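Local structure of S-adenosylmethionine-dependent methyltransferase (Clostridium acetobutylicum, 1Y8C) at residues Asp110-Ile115 and Phe140-Tyr145; Glu163-Trp168 and Ser182-Asp187; Asp19-Ser24 and Thr52-Pro57. The protein probably transfers a methyl group from S-adenosylmethionine to an acceptor that is not known. One frame throughout, in Å; residues are numbered along the deposited sequence.

Contact 1 of 3, residues Asp110-Ile115 and Phe140-Tyr145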
loop_
_atom_site.group_PDB
_atom_site.type_symbol
_atom_site.label_atom_id
_atom_site.label_comp_id
_atom_site.label_asym_id
_atom_site.label_seq_id
_atom_site.Cartn_x
_atom_site.Cartn_y
_atom_site.Cartn_z
ATOM N N ASP A 110 1.205 -2.175 2.574
ATOM C CA ASP A 110 1.784 -1.631 3.799
ATOM C C ASP A 110 2.434 -0.251 3.690
ATOM O O ASP A 110 3.352 0.062 4.453
ATOM C CB ASP A 110 2.773 -2.638 4.450
ATOM C CG ASP A 110 3.686 -3.342 3.440
ATOM O OD1 ASP A 110 3.216 -4.256 2.738
ATOM O OD2 ASP A 110 4.880 -2.993 3.351
ATOM N N SER A 111 1.949 0.591 2.780
ATOM C CA SER A 111 2.534 1.930 2.650
ATOM C C SER A 111 2.368 2.750 3.920
ATOM O O SER A 111 3.253 3.503 4.301
ATOM C CB SER A 111 1.927 2.671 1.462
ATOM O OG SER A 111 2.453 2.149 0.249
ATOM N N THR A 112 1.231 2.588 4.574
ATOM C CA THR A 112 0.954 3.284 5.815
ATOM C C THR A 112 2.062 3.045 6.854
ATOM O O THR A 112 2.354 3.926 7.657
ATOM C CB THR A 112 -0.414 2.830 6.389
ATOM O OG1 THR A 112 -1.454 3.213 5.478
ATOM C CG2 THR A 112 -0.686 3.448 7.762
ATOM N N ASN A 113 2.697 1.877 6.852
ATOM C CA ASN A 113 3.750 1.650 7.841
ATOM C C ASN A 113 4.990 2.511 7.629
ATOM O O ASN A 113 5.793 2.651 8.535
ATOM C CB ASN A 113 4.186 0.179 7.880
ATOM C CG ASN A 113 3.075 -0.753 8.293
ATOM O OD1 ASN A 113 2.270 -1.173 7.465
ATOM N ND2 ASN A 113 3.013 -1.078 9.582
ATOM N N TYR A 114 5.155 3.075 6.435
ATOM C CA TYR A 114 6.313 3.909 6.163
ATOM C C TYR A 114 6.198 5.271 6.841
ATOM O O TYR A 114 7.148 6.043 6.868
ATOM C CB TYR A 114 6.516 4.100 4.660
ATOM C CG TYR A 114 6.970 2.861 3.917
ATOM C CD1 TYR A 114 6.147 2.255 2.980
ATOM C CD2 TYR A 114 8.230 2.311 4.128
ATOM C CE1 TYR A 114 6.559 1.136 2.265
ATOM C CE2 TYR A 114 8.654 1.187 3.414
ATOM C CZ TYR A 114 7.805 0.608 2.479
ATOM O OH TYR A 114 8.189 -0.499 1.750
ATOM N N ILE A 115 5.030 5.584 7.374
ATOM C CA ILE A 115 4.871 6.841 8.075
ATOM C C ILE A 115 5.227 6.500 9.512
ATOM O O ILE A 115 4.356 6.218 10.333
ATOM C CB ILE A 115 3.433 7.335 8.005
ATOM C CG1 ILE A 115 3.012 7.461 6.538
ATOM C CG2 ILE A 115 3.314 8.671 8.742
ATOM C CD1 ILE A 115 1.522 7.675 6.334
ATOM N N PHE A 140 -7.237 0.649 3.273
ATOM C CA PHE A 140 -5.783 0.601 3.378
ATOM C C PHE A 140 -5.362 -0.582 4.238
ATOM O O PHE A 140 -6.149 -1.079 5.043
ATOM C CB PHE A 140 -5.251 1.893 4.003
ATOM C CG PHE A 140 -5.543 2.027 5.477
ATOM C CD1 PHE A 140 -4.585 1.689 6.426
ATOM C CD2 PHE A 140 -6.770 2.513 5.920
ATOM C CE1 PHE A 140 -4.845 1.838 7.791
ATOM C CE2 PHE A 140 -7.037 2.665 7.296
ATOM C CZ PHE A 140 -6.075 2.328 8.228
ATOM N N ASP A 141 -4.125 -1.042 4.073
ATOM C CA ASP A 141 -3.656 -2.152 4.884
ATOM C C ASP A 141 -2.347 -1.818 5.545
ATOM O O ASP A 141 -1.660 -0.880 5.151
ATOM C CB ASP A 141 -3.478 -3.415 4.043
ATOM C CG ASP A 141 -2.329 -3.307 3.063
ATOM O OD1 ASP A 141 -1.155 -3.302 3.499
ATOM O OD2 ASP A 141 -2.603 -3.226 1.850
ATOM N N ILE A 142 -2.007 -2.599 6.558
ATOM C CA ILE A 142 -0.757 -2.407 7.264
ATOM C C ILE A 142 -0.199 -3.762 7.647
ATOM O O ILE A 142 -0.921 -4.762 7.677
ATOM C CB ILE A 142 -0.948 -1.604 8.559
ATOM C CG1 ILE A 142 -1.740 -2.437 9.576
ATOM C CG2 ILE A 142 -1.647 -0.285 8.250
ATOM C CD1 ILE A 142 -1.819 -1.812 10.958
ATOM N N ASN A 143 1.101 -3.799 7.906
ATOM C CA ASN A 143 1.710 -5.032 8.350
ATOM C C ASN A 143 1.384 -4.984 9.824
ATOM O O ASN A 143 1.449 -3.919 10.450
ATOM C CB ASN A 143 3.217 -5.034 8.118
ATOM C CG ASN A 143 3.589 -5.516 6.721
ATOM O OD1 ASN A 143 3.016 -6.478 6.212
ATOM N ND2 ASN A 143 4.559 -4.858 6.101
ATOM N N SER A 144 0.990 -6.129 10.365
ATOM C CA SER A 144 0.607 -6.217 11.762
ATOM C C SER A 144 1.803 -6.026 12.670
ATOM O O SER A 144 2.953 -6.196 12.263
ATOM C CB SER A 144 -0.011 -7.568 12.041
ATOM O OG SER A 144 0.966 -8.576 11.905
ATOM N N TYR A 145 1.524 -5.669 13.913
ATOM C CA TYR A 145 2.580 -5.459 14.886
ATOM C C TYR A 145 3.342 -6.765 15.096
ATOM O O TYR A 145 4.546 -6.755 15.317
ATOM C CB TYR A 145 1.979 -5.005 16.215
ATOM C CG TYR A 145 3.019 -4.636 17.228
ATOM C CD1 TYR A 145 3.500 -3.323 17.317
ATOM C CD2 TYR A 145 3.568 -5.603 18.064
ATOM C CE1 TYR A 145 4.508 -2.987 18.214
ATOM C CE2 TYR A 145 4.574 -5.282 18.959
ATOM C CZ TYR A 145 5.041 -3.979 19.033
ATOM O OH TYR A 145 6.041 -3.672 19.925
HETATM O O HOH W 1 -1.084 0.971 3.478
#

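Contact 2 of 3, residues Glu163-Trp168 and Ser182-Asp187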
loop_
_atom_site.group_PDB
_atom_site.type_symbol
_atom_site.label_atom_id
_atom_site.label_comp_id
_atom_site.label_asym_id
_atom_site.label_seq_id
_atom_site.Cartn_x
_atom_site.Cartn_y
_atom_site.Cartn_z
ATOM N N GLU A 163 17.913 -16.800 -11.020
ATOM C CA GLU A 163 17.711 -15.594 -11.817
ATOM C C GLU A 163 17.700 -14.349 -10.922
ATOM O O GLU A 163 17.979 -13.231 -11.369
ATOM C CB GLU A 163 16.417 -15.694 -12.618
ATOM C CG GLU A 163 15.165 -15.793 -11.783
ATOM C CD GLU A 163 13.925 -16.011 -12.629
ATOM O OE1 GLU A 163 13.747 -15.264 -13.620
ATOM O OE2 GLU A 163 13.124 -16.918 -12.300
ATOM N N VAL A 164 17.385 -14.555 -9.648
ATOM C CA VAL A 164 17.363 -13.473 -8.684
ATOM C C VAL A 164 18.044 -13.917 -7.402
ATOM O O VAL A 164 17.740 -14.978 -6.863
ATOM C CB VAL A 164 15.925 -13.042 -8.349
ATOM C CG1 VAL A 164 15.938 -11.961 -7.279
ATOM C CG2 VAL A 164 15.243 -12.524 -9.597
ATOM N N PHE A 165 18.970 -13.097 -6.924
ATOM C CA PHE A 165 19.699 -13.375 -5.691
ATOM C C PHE A 165 19.540 -12.168 -4.756
ATOM O O PHE A 165 19.667 -11.024 -5.198
ATOM C CB PHE A 165 21.184 -13.586 -5.994
ATOM C CG PHE A 165 22.010 -13.830 -4.773
ATOM C CD1 PHE A 165 22.299 -15.126 -4.360
ATOM C CD2 PHE A 165 22.415 -12.764 -3.972
ATOM C CE1 PHE A 165 22.974 -15.356 -3.159
ATOM C CE2 PHE A 165 23.086 -12.976 -2.775
ATOM C CZ PHE A 165 23.365 -14.277 -2.365
ATOM N N TYR A 166 19.273 -12.415 -3.476
ATOM C CA TYR A 166 19.118 -11.314 -2.538
ATOM C C TYR A 166 19.470 -11.654 -1.095
ATOM O O TYR A 166 19.275 -12.780 -0.648
ATOM C CB TYR A 166 17.685 -10.741 -2.613
ATOM C CG TYR A 166 16.605 -11.483 -1.840
ATOM C CD1 TYR A 166 16.632 -11.538 -0.445
ATOM C CD2 TYR A 166 15.530 -12.097 -2.504
ATOM C CE1 TYR A 166 15.626 -12.176 0.280
ATOM C CE2 TYR A 166 14.510 -12.744 -1.786
ATOM C CZ TYR A 166 14.566 -12.779 -0.388
ATOM O OH TYR A 166 13.578 -13.401 0.362
ATOM N N TYR A 167 20.013 -10.672 -0.380
ATOM C CA TYR A 167 20.365 -10.827 1.023
ATOM C C TYR A 167 19.528 -9.785 1.747
ATOM O O TYR A 167 19.619 -8.589 1.458
ATOM C CB TYR A 167 21.850 -10.569 1.244
ATOM C CG TYR A 167 22.241 -10.490 2.694
ATOM C CD1 TYR A 167 21.782 -11.429 3.614
ATOM C CD2 TYR A 167 23.089 -9.490 3.148
ATOM C CE1 TYR A 167 22.162 -11.376 4.953
ATOM C CE2 TYR A 167 23.471 -9.427 4.485
ATOM C CZ TYR A 167 23.003 -10.374 5.381
ATOM O OH TYR A 167 23.388 -10.307 6.704
ATOM N N TRP A 168 18.711 -10.240 2.684
ATOM C CA TRP A 168 17.812 -9.353 3.419
ATOM C C TRP A 168 18.119 -9.358 4.917
ATOM O O TRP A 168 18.031 -10.388 5.564
ATOM C CB TRP A 168 16.370 -9.813 3.127
ATOM C CG TRP A 168 15.272 -9.139 3.901
ATOM C CD1 TRP A 168 15.406 -8.122 4.806
ATOM C CD2 TRP A 168 13.875 -9.458 3.863
ATOM N NE1 TRP A 168 14.188 -7.792 5.331
ATOM C CE2 TRP A 168 13.230 -8.586 4.769
ATOM C CE3 TRP A 168 13.107 -10.382 3.145
ATOM C CZ2 TRP A 168 11.838 -8.628 4.990
ATOM C CZ3 TRP A 168 11.721 -10.422 3.364
ATOM C CH2 TRP A 168 11.106 -9.545 4.274
ATOM N N SER A 182 19.718 -6.195 -0.476
ATOM C CA SER A 182 20.532 -6.109 -1.673
ATOM C C SER A 182 20.061 -7.176 -2.662
ATOM O O SER A 182 20.112 -8.381 -2.374
ATOM C CB SER A 182 22.004 -6.356 -1.342
ATOM O OG SER A 182 22.526 -5.318 -0.517
ATOM N N PHE A 183 19.588 -6.719 -3.816
ATOM C CA PHE A 183 19.127 -7.605 -4.869
ATOM C C PHE A 183 20.159 -7.668 -5.958
ATOM O O PHE A 183 20.905 -6.728 -6.173
ATOM C CB PHE A 183 17.830 -7.099 -5.509
ATOM C CG PHE A 183 16.608 -7.367 -4.704
ATOM C CD1 PHE A 183 16.123 -6.411 -3.814
ATOM C CD2 PHE A 183 15.962 -8.592 -4.805
ATOM C CE1 PHE A 183 15.006 -6.674 -3.035
ATOM C CE2 PHE A 183 14.850 -8.869 -4.034
ATOM C CZ PHE A 183 14.365 -7.907 -3.140
ATOM N N PHE A 184 20.189 -8.798 -6.641
ATOM C CA PHE A 184 21.074 -9.008 -7.769
ATOM C C PHE A 184 20.175 -9.725 -8.751
ATOM O O PHE A 184 19.762 -10.850 -8.503
ATOM C CB PHE A 184 22.249 -9.897 -7.384
ATOM C CG PHE A 184 23.375 -9.157 -6.744
ATOM C CD1 PHE A 184 23.549 -9.179 -5.367
ATOM C CD2 PHE A 184 24.259 -8.413 -7.526
ATOM C CE1 PHE A 184 24.590 -8.466 -4.774
ATOM C CE2 PHE A 184 25.303 -7.699 -6.946
ATOM C CZ PHE A 184 25.471 -7.721 -5.569
ATOM N N VAL A 185 19.838 -9.055 -9.842
ATOM C CA VAL A 185 18.965 -9.652 -10.835
ATOM C C VAL A 185 19.724 -10.032 -12.092
ATOM O O VAL A 185 20.574 -9.280 -12.567
ATOM C CB VAL A 185 17.830 -8.699 -11.226
ATOM C CG1 VAL A 185 16.885 -9.393 -12.196
ATOM C CG2 VAL A 185 17.076 -8.250 -9.977
ATOM N N ARG A 186 19.414 -11.210 -12.626
ATOM C CA ARG A 186 20.061 -11.701 -13.841
ATOM C C ARG A 186 19.690 -10.835 -15.043
ATOM O O ARG A 186 18.541 -10.425 -15.195
ATOM C CB ARG A 186 19.628 -13.146 -14.113
ATOM C CG ARG A 186 20.725 -14.189 -13.959
ATOM C CD ARG A 186 21.740 -14.099 -15.087
ATOM N NE ARG A 186 21.137 -14.319 -16.402
ATOM C CZ ARG A 186 20.500 -15.431 -16.768
ATOM N NH1 ARG A 186 20.371 -16.442 -15.916
ATOM N NH2 ARG A 186 19.994 -15.535 -17.996
ATOM N N ASP A 187 20.672 -10.565 -15.894
ATOM C CA ASP A 187 20.459 -9.769 -17.099
ATOM C C ASP A 187 21.367 -10.347 -18.177
ATOM O O ASP A 187 22.099 -9.623 -18.856
ATOM C CB ASP A 187 20.802 -8.297 -16.836
ATOM C CG ASP A 187 20.466 -7.390 -18.017
ATOM O OD1 ASP A 187 19.348 -7.507 -18.570
ATOM O OD2 ASP A 187 21.309 -6.534 -18.377
#

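Contact 3 of 3, residues Asp19-Ser24 and Thr52-Pro57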
loop_
_atom_site.group_PDB
_atom_site.type_symbol
_atom_site.label_atom_id
_atom_site.label_comp_id
_atom_site.label_asym_id
_atom_site.label_seq_id
_atom_site.Cartn_x
_atom_site.Cartn_y
_atom_site.Cartn_z
ATOM N N ASP A 19 -1.701 -10.519 -3.860
ATOM C CA ASP A 19 -2.398 -10.993 -5.057
ATOM C C ASP A 19 -3.237 -9.813 -5.557
ATOM O O ASP A 19 -4.249 -9.451 -4.954
ATOM C CB ASP A 19 -3.294 -12.188 -4.707
ATOM C CG ASP A 19 -3.916 -12.852 -5.937
ATOM O OD1 ASP A 19 -4.462 -13.970 -5.776
ATOM O OD2 ASP A 19 -3.870 -12.270 -7.051
ATOM N N TYR A 20 -2.805 -9.212 -6.658
ATOM C CA TYR A 20 -3.497 -8.056 -7.205
ATOM C C TYR A 20 -4.984 -8.295 -7.424
ATOM O O TYR A 20 -5.815 -7.688 -6.744
ATOM C CB TYR A 20 -2.827 -7.628 -8.507
ATOM C CG TYR A 20 -1.356 -7.307 -8.335
ATOM C CD1 TYR A 20 -0.436 -7.632 -9.332
ATOM C CD2 TYR A 20 -0.881 -6.704 -7.171
ATOM C CE1 TYR A 20 0.921 -7.375 -9.176
ATOM C CE2 TYR A 20 0.475 -6.437 -6.999
ATOM C CZ TYR A 20 1.370 -6.777 -8.005
ATOM O OH TYR A 20 2.717 -6.532 -7.852
ATOM N N LYS A 21 -5.324 -9.183 -8.358
ATOM C CA LYS A 21 -6.728 -9.472 -8.648
ATOM C C LYS A 21 -7.505 -9.773 -7.372
ATOM O O LYS A 21 -8.594 -9.223 -7.165
ATOM C CB LYS A 21 -6.849 -10.650 -9.628
ATOM C CG LYS A 21 -6.355 -10.327 -11.047
ATOM C CD LYS A 21 -5.940 -11.587 -11.839
ATOM C CE LYS A 21 -5.216 -11.246 -13.165
ATOM N NZ LYS A 21 -6.021 -10.397 -14.125
ATOM N N LYS A 22 -6.953 -10.622 -6.506
ATOM C CA LYS A 22 -7.657 -10.946 -5.277
ATOM C C LYS A 22 -8.003 -9.673 -4.502
ATOM O O LYS A 22 -9.162 -9.446 -4.150
ATOM C CB LYS A 22 -6.826 -11.864 -4.391
ATOM C CG LYS A 22 -7.466 -12.067 -3.030
ATOM C CD LYS A 22 -6.547 -12.773 -2.064
ATOM C CE LYS A 22 -7.202 -12.870 -0.693
ATOM N NZ LYS A 22 -6.304 -13.471 0.330
ATOM N N TRP A 23 -6.998 -8.841 -4.250
ATOM C CA TRP A 23 -7.217 -7.608 -3.510
ATOM C C TRP A 23 -8.182 -6.681 -4.244
ATOM O O TRP A 23 -9.154 -6.192 -3.654
ATOM C CB TRP A 23 -5.889 -6.885 -3.248
ATOM C CG TRP A 23 -4.966 -7.599 -2.298
ATOM C CD1 TRP A 23 -5.057 -8.898 -1.882
ATOM C CD2 TRP A 23 -3.776 -7.070 -1.696
ATOM N NE1 TRP A 23 -3.996 -9.211 -1.061
ATOM C CE2 TRP A 23 -3.192 -8.105 -0.930
ATOM C CE3 TRP A 23 -3.140 -5.817 -1.730
ATOM C CZ2 TRP A 23 -2.008 -7.933 -0.205
ATOM C CZ3 TRP A 23 -1.960 -5.641 -1.011
ATOM C CH2 TRP A 23 -1.407 -6.697 -0.258
ATOM N N SER A 24 -7.932 -6.434 -5.523
ATOM C CA SER A 24 -8.826 -5.554 -6.259
ATOM C C SER A 24 -10.263 -6.072 -6.207
ATOM O O SER A 24 -11.183 -5.305 -5.940
ATOM C CB SER A 24 -8.347 -5.359 -7.711
ATOM O OG SER A 24 -8.017 -6.579 -8.334
ATOM N N THR A 52 -3.659 -0.172 -9.271
ATOM C CA THR A 52 -4.421 0.867 -9.948
ATOM C C THR A 52 -5.020 0.375 -11.264
ATOM O O THR A 52 -6.174 0.680 -11.581
ATOM C CB THR A 52 -3.535 2.088 -10.245
ATOM O OG1 THR A 52 -2.612 2.277 -9.165
ATOM C CG2 THR A 52 -4.387 3.334 -10.394
ATOM N N GLU A 53 -4.234 -0.380 -12.030
ATOM C CA GLU A 53 -4.698 -0.892 -13.317
ATOM C C GLU A 53 -5.898 -1.829 -13.170
ATOM O O GLU A 53 -6.619 -2.061 -14.128
ATOM C CB GLU A 53 -3.569 -1.618 -14.049
ATOM C CG GLU A 53 -3.098 -2.866 -13.340
ATOM C CD GLU A 53 -2.029 -3.621 -14.099
ATOM O OE1 GLU A 53 -1.365 -4.477 -13.471
ATOM O OE2 GLU A 53 -1.850 -3.379 -15.314
ATOM N N ASN A 54 -6.116 -2.367 -11.978
ATOM C CA ASN A 54 -7.247 -3.255 -11.767
ATOM C C ASN A 54 -8.523 -2.500 -11.401
ATOM O O ASN A 54 -9.610 -2.867 -11.841
ATOM C CB ASN A 54 -6.927 -4.266 -10.661
ATOM C CG ASN A 54 -5.976 -5.350 -11.122
ATOM O OD1 ASN A 54 -5.224 -5.160 -12.075
ATOM N ND2 ASN A 54 -5.997 -6.492 -10.439
ATOM N N LEU A 55 -8.387 -1.445 -10.599
ATOM C CA LEU A 55 -9.526 -0.656 -10.125
ATOM C C LEU A 55 -9.855 0.548 -11.000
ATOM O O LEU A 55 -11.011 0.955 -11.102
ATOM C CB LEU A 55 -9.249 -0.178 -8.698
ATOM C CG LEU A 55 -9.015 -1.253 -7.647
ATOM C CD1 LEU A 55 -8.307 -0.663 -6.453
ATOM C CD2 LEU A 55 -10.344 -1.862 -7.246
ATOM N N CYS A 56 -8.833 1.119 -11.621
ATOM C CA CYS A 56 -9.011 2.278 -12.483
ATOM C C CYS A 56 -10.112 2.107 -13.547
ATOM O O CYS A 56 -10.925 3.013 -13.752
ATOM C CB CYS A 56 -7.685 2.621 -13.160
ATOM S SG CYS A 56 -7.863 3.795 -14.493
ATOM N N PRO A 57 -10.150 0.953 -14.243
ATOM C CA PRO A 57 -11.179 0.734 -15.271
ATOM C C PRO A 57 -12.613 0.651 -14.753
ATOM O O PRO A 57 -13.569 0.715 -15.528
ATOM C CB PRO A 57 -10.735 -0.565 -15.935
ATOM C CG PRO A 57 -10.015 -1.272 -14.842
ATOM C CD PRO A 57 -9.195 -0.170 -14.229
#

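Contact 1 of 3, residues Asp110-Ile115 and Phe140-Tyr145
The loop 110-115, with a 3-10 turn at 112-114, runs close by the end of strand 136-143, and the two backbones come nearest at Asp110 and Ile142, whose CA atoms are 4.4 Å apart. The backbone N of Asp110 donates to Asp141 OD1 at 2.8 Å, on the syn lone pair of the carboxylate. The CG of Asp141 sits between its own backbone N and carbonyl carbon (chi1 69°), which brings the carboxylate to the loop. Its OD2 is hydrogen-bonded to Tyr226 OH. Asn113, in the middle of the turn, makes the second link. Its OD1 accepts the backbone N of Asn143 at 2.9 Å in a fairly straight bond (164°), with the donor above the carbonyl plane. Its ND2 bonds Arg201 O and gives only a weak bond to Asn143 O. In the Rossmann-like methyltransferase fold these parts are the loop after strand 104-107 and the tip of its parallel neighbour, 136-143. Thr112 packs CB against Ile142 CG2 at 3.8 Å. One water accepts from Thr112 N and donates to Asp141 O at 2.6 Å. Asp110 and Asp141 place OD1 atoms 4.5 Å apart, and Arg237 forms salt bridges with both; Arg15 adds a second to Asp110. This probably offsets the repulsion between the two acids. Asn143 ND2 lies 3.2 Å from Asp110 CG, but its hydrogen bond goes to Glu200.

Contact 2 of 3, residues Glu163-Trp168 and Ser182-Asp187
Five backbone hydrogen bonds join segments 163-168 and 182-187; strands 164-168 and 182-186 run antiparallel at 176° as part of one beta hairpin. Phe165 and Phe184 form a hydrogen-bonded pair. The bond from Phe165 N to Phe184 O is 2.9 Å long and nearly straight; Phe184 N returns to Phe165 O at 2.7 Å, more bent at 136°. Tyr167 and Ser182 form a second hydrogen-bonded pair, again with two bonds. Arg186 N closes the row on Glu163 O at 2.8 Å. In the non-hydrogen-bonded pair Tyr166-Phe183, Tyr166 CA makes a CA-H...O contact with Ser182 O, 3.1 Å away.

Phe165 and Phe184 lie side by side on one face of the sheet, with Phe165 CD2 4.0 Å from Phe184 CD1. Val164, Tyr166, Phe183 and Val185 take the other face, which helix 3-15 covers. There Phe183 CD2 touches Tyr166 CB at 3.5 Å. The two rings meet obliquely, with centroids 5.3 Å apart. Val164 CG1 comes to the edge of the Phe183 ring, near its plane. Phe6 meets that ring edge-to-face, and Tyr159 of the neighbouring strand lies nearly parallel to the Tyr166 ring. Polar contact across the pair is thus left to the backbone, while the side chains supply apolar, largely aromatic packing.

Contact 3 of 3, residues Asp19-Ser24 and Thr52-Pro57
The Trp23 ring has Asp19 N over one face, 3.8 Å above its plane and offset toward the rim, and it stacks with the ring of Tyr226. It turns away from segment 52-57. The flat group that makes the contact is the amide of Asn54. Ser24 OG lies only 3° out of the amide plane. Asn54 ND2 donates to this oxygen at 2.9 Å, in a nearly straight bond of 170°. Asn54 CG is anti to its carbonyl carbon (chi1 -75°), and the side chain reaches across to helix 20-32. Ser24 OG stands between its own backbone N and carbonyl carbon, folded back against its helix. It is 2.9 Å from both Tyr20 O and Lys21 O, carbonyls of the preceding turn. Tyr20 sends its hydroxyl to Asp11.

Van der Waals packing supports the polar bond. Asn54 CB meets Ser24 CB at 3.5 Å, and Leu55 CD2 lies 4.1 Å from Ser24 CB. Leu55 goes on to Ile27 and Ile28 of helix 20-32 and to Tyr41 of strand 40-44. The contact joins helix 20-32 to the short helix 52-55, which follows the glycine-rich loop after strand 40-44, the loop that binds the cofactor in related methyltransferases. The buried Ser24 hydroxyl accepts a hydrogen bond from Asn54 ND2 and has two helix carbonyls within reach for its own proton, so the two helices meet in a small junction with one hydrogen bond at its centre.

Contacts 1 and 3 touch within the methyltransferase core, their centres about 19 Å apart. Trp23 CZ3 packs 3.8 Å from Asp141 OD2, and Tyr226 connects them again by bonding that oxygen and stacking on Trp23. Contact 2 lies in the separate antiparallel sheet, with its centre about 25 Å from that of contact 1 and about 27 Å from that of contact 3. Helix 3-15 bridges the parts: Ile14 packs on Phe183, Arg15 pairs with Asp110, and Asp11 holds Tyr20. By the family pattern, the cofactor pocket should lie near the C-terminal ends of strands 40-44 and 104-107, close to contacts 1 and 3; contact 2 would be farther away.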